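Local coordinates for D-isomer specific 2-hydroxyacid dehydrogenase family protein (Desulfovibrio vulgaris, PDB 5TX7) that probably catalyses NAD-dependent oxidation or reduction between a D-2-hydroxyacid and its 2-oxoacid, at residues Glu23-Leu28 / Ala304-Phe309. Sequence-based numbering, arbitrary orientation.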
loop_
_atom_site.group_PDB
_atom_site.type_symbol
_atom_site.label_atom_id
_atom_site.label_comp_id
_atom_site.label_asym_id
_atom_site.label_seq_id
_atom_site.Cartn_x
_atom_site.Cartn_y
_atom_site.Cartn_z
ATOM N N GLU A 23 -28.710 -19.051 -4.437
ATOM C CA GLU A 23 -29.632 -20.027 -3.834
ATOM C C GLU A 23 -31.107 -19.613 -3.850
ATOM O O GLU A 23 -31.974 -20.473 -3.870
ATOM C CB GLU A 23 -29.209 -20.384 -2.413
ATOM C CG GLU A 23 -27.930 -21.203 -2.372
ATOM C CD GLU A 23 -27.279 -21.302 -0.991
ATOM O OE1 GLU A 23 -27.325 -20.326 -0.185
ATOM O OE2 GLU A 23 -26.619 -22.329 -0.777
ATOM N N GLU A 24 -31.379 -18.308 -3.865
ATOM C CA GLU A 24 -32.746 -17.788 -4.051
ATOM C C GLU A 24 -33.384 -18.151 -5.397
ATOM O O GLU A 24 -34.598 -18.116 -5.511
ATOM C CB GLU A 24 -32.778 -16.257 -3.913
ATOM C CG GLU A 24 -32.953 -15.726 -2.503
ATOM C CD GLU A 24 -32.408 -14.307 -2.326
ATOM O OE1 GLU A 24 -32.519 -13.492 -3.289
ATOM O OE2 GLU A 24 -31.870 -14.019 -1.217
ATOM N N LEU A 25 -32.574 -18.472 -6.407
ATOM C CA LEU A 25 -33.018 -18.585 -7.805
ATOM C C LEU A 25 -33.119 -20.020 -8.328
ATOM O O LEU A 25 -33.414 -20.232 -9.507
ATOM C CB LEU A 25 -32.028 -17.825 -8.696
ATOM C CG LEU A 25 -31.711 -16.386 -8.317
ATOM C CD1 LEU A 25 -30.616 -15.845 -9.205
ATOM C CD2 LEU A 25 -32.952 -15.528 -8.439
ATOM N N GLY A 26 -32.841 -21.001 -7.477
ATOM C CA GLY A 26 -32.850 -22.391 -7.886
ATOM C C GLY A 26 -32.154 -23.281 -6.887
ATOM O O GLY A 26 -31.821 -22.861 -5.792
ATOM N N GLU A 27 -31.955 -24.526 -7.286
ATOM C CA GLU A 27 -31.246 -25.514 -6.490
ATOM C C GLU A 27 -29.798 -25.461 -6.913
ATOM O O GLU A 27 -29.489 -25.743 -8.064
ATOM C CB GLU A 27 -31.829 -26.921 -6.694
ATOM C CG GLU A 27 -33.044 -27.222 -5.826
ATOM C CD GLU A 27 -32.837 -26.821 -4.360
ATOM O OE1 GLU A 27 -31.854 -27.310 -3.747
ATOM O OE2 GLU A 27 -33.627 -25.994 -3.829
ATOM N N LEU A 28 -28.918 -25.096 -5.988
ATOM C CA LEU A 28 -27.498 -24.937 -6.290
ATOM C C LEU A 28 -26.669 -26.100 -5.782
ATOM O O LEU A 28 -26.900 -26.582 -4.678
ATOM C CB LEU A 28 -26.974 -23.658 -5.651
ATOM C CG LEU A 28 -25.510 -23.281 -5.858
ATOM C CD1 LEU A 28 -25.202 -23.040 -7.315
ATOM C CD2 LEU A 28 -25.244 -22.030 -5.069
ATOM N N ALA A 304 -27.688 -11.513 -10.664
ATOM C CA ALA A 304 -28.401 -10.618 -11.593
ATOM C C ALA A 304 -28.490 -11.174 -13.000
ATOM O O ALA A 304 -29.552 -11.092 -13.618
ATOM C CB ALA A 304 -27.734 -9.257 -11.630
ATOM N N ASN A 305 -27.369 -11.727 -13.495
ATOM C CA ASN A 305 -27.306 -12.401 -14.800
ATOM C C ASN A 305 -28.309 -13.560 -14.894
ATOM O O ASN A 305 -29.017 -13.698 -15.887
ATOM C CB ASN A 305 -25.888 -12.973 -15.061
ATOM C CG ASN A 305 -24.836 -11.902 -15.385
ATOM O OD1 ASN A 305 -25.132 -10.719 -15.483
ATOM N ND2 ASN A 305 -23.596 -12.335 -15.567
ATOM N N ILE A 306 -28.348 -14.398 -13.858
ATOM C CA ILE A 306 -29.256 -15.558 -13.800
ATOM C C ILE A 306 -30.708 -15.099 -13.698
ATOM O O ILE A 306 -31.574 -15.649 -14.375
ATOM C CB ILE A 306 -28.924 -16.493 -12.612
ATOM C CG1 ILE A 306 -27.534 -17.114 -12.768
ATOM C CG2 ILE A 306 -29.958 -17.604 -12.479
ATOM C CD1 ILE A 306 -26.976 -17.678 -11.468
ATOM N N ARG A 307 -30.963 -14.105 -12.846
ATOM C CA ARG A 307 -32.306 -13.511 -12.676
ATOM C C ARG A 307 -32.815 -12.987 -14.020
ATOM O O ARG A 307 -33.952 -13.281 -14.418
ATOM C CB ARG A 307 -32.278 -12.394 -11.624
ATOM C CG ARG A 307 -33.620 -12.061 -10.981
ATOM C CD ARG A 307 -33.526 -11.036 -9.836
ATOM N NE ARG A 307 -32.524 -11.407 -8.810
ATOM C CZ ARG A 307 -31.332 -10.811 -8.594
ATOM N NH1 ARG A 307 -30.917 -9.742 -9.295
ATOM N NH2 ARG A 307 -30.535 -11.281 -7.635
ATOM N N SER A 308 -31.951 -12.261 -14.735
ATOM C CA SER A 308 -32.278 -11.731 -16.063
ATOM C C SER A 308 -32.545 -12.813 -17.105
ATOM O O SER A 308 -33.453 -12.677 -17.935
ATOM C CB SER A 308 -31.167 -10.831 -16.566
ATOM O OG SER A 308 -31.024 -9.711 -15.724
ATOM N N PHE A 309 -31.755 -13.882 -17.081
ATOM C CA PHE A 309 -31.988 -15.007 -17.989
ATOM C C PHE A 309 -33.362 -15.638 -17.741
ATOM O O PHE A 309 -34.076 -15.933 -18.690
ATOM C CB PHE A 309 -30.898 -16.078 -17.880
ATOM C CG PHE A 309 -31.238 -17.316 -18.635
ATOM C CD1 PHE A 309 -31.185 -17.314 -20.027
ATOM C CD2 PHE A 309 -31.692 -18.455 -17.976
ATOM C CE1 PHE A 309 -31.538 -18.440 -20.747
ATOM C CE2 PHE A 309 -32.055 -19.581 -18.689
ATOM C CZ PHE A 309 -31.979 -19.572 -20.074
HETATM O O HOH W 1 -30.912 -13.207 -5.831
#
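The guanidinium of Arg307 is the flat group that meets Leu25. Leu25 CD2 approaches it obliquely, 4.2 Å from Arg307 NE, and the two side chains cross at about a right angle. A water lies at the guanidinium edge, in its plane, and accepts a hydrogen bond from Arg307 NH2 at 2.7 Å. The contact lies in the flavodoxin-like catalytic (substrate-binding) domain, as in relatives of the D-2-hydroxyacid dehydrogenase family, built on a five-stranded parallel sheet. The water donates in turn to Glu24 OE1, and so bridges the two segments. Glu24 OE1 and Arg307 NH2 are 5.3 Å apart, too far for a direct pair, and the water links them.

The contact joins the turn between helix 20-23 and outer strand 27-30 to the late part of helix 292-310. Gly26 leaves helical geometry with positive phi, and the strand starts at Glu27. The backbone of Glu27 bonds Met2 and Ile4, at strand 3-6 beside it.

Apart from the water bridge the contact is apolar and small, burying 165 Å² in total. Leu25 supplies just over half of it. With chi1 at -64°, Ile306 CG1 lies beside the backbone N and CG2 anti to it, and the CG2 branch meets Leu25. Ile306 also packs on Ile22 of helix 20-23. The side chain of Asn305 bonds Ser71 and Asn94, at the sheet, and Asn316, in the tail after the helix; Phe309 stacks on Phe69 of strand 69-72. Leu25 CD1 ends 3.8 Å from Ile306 CG2.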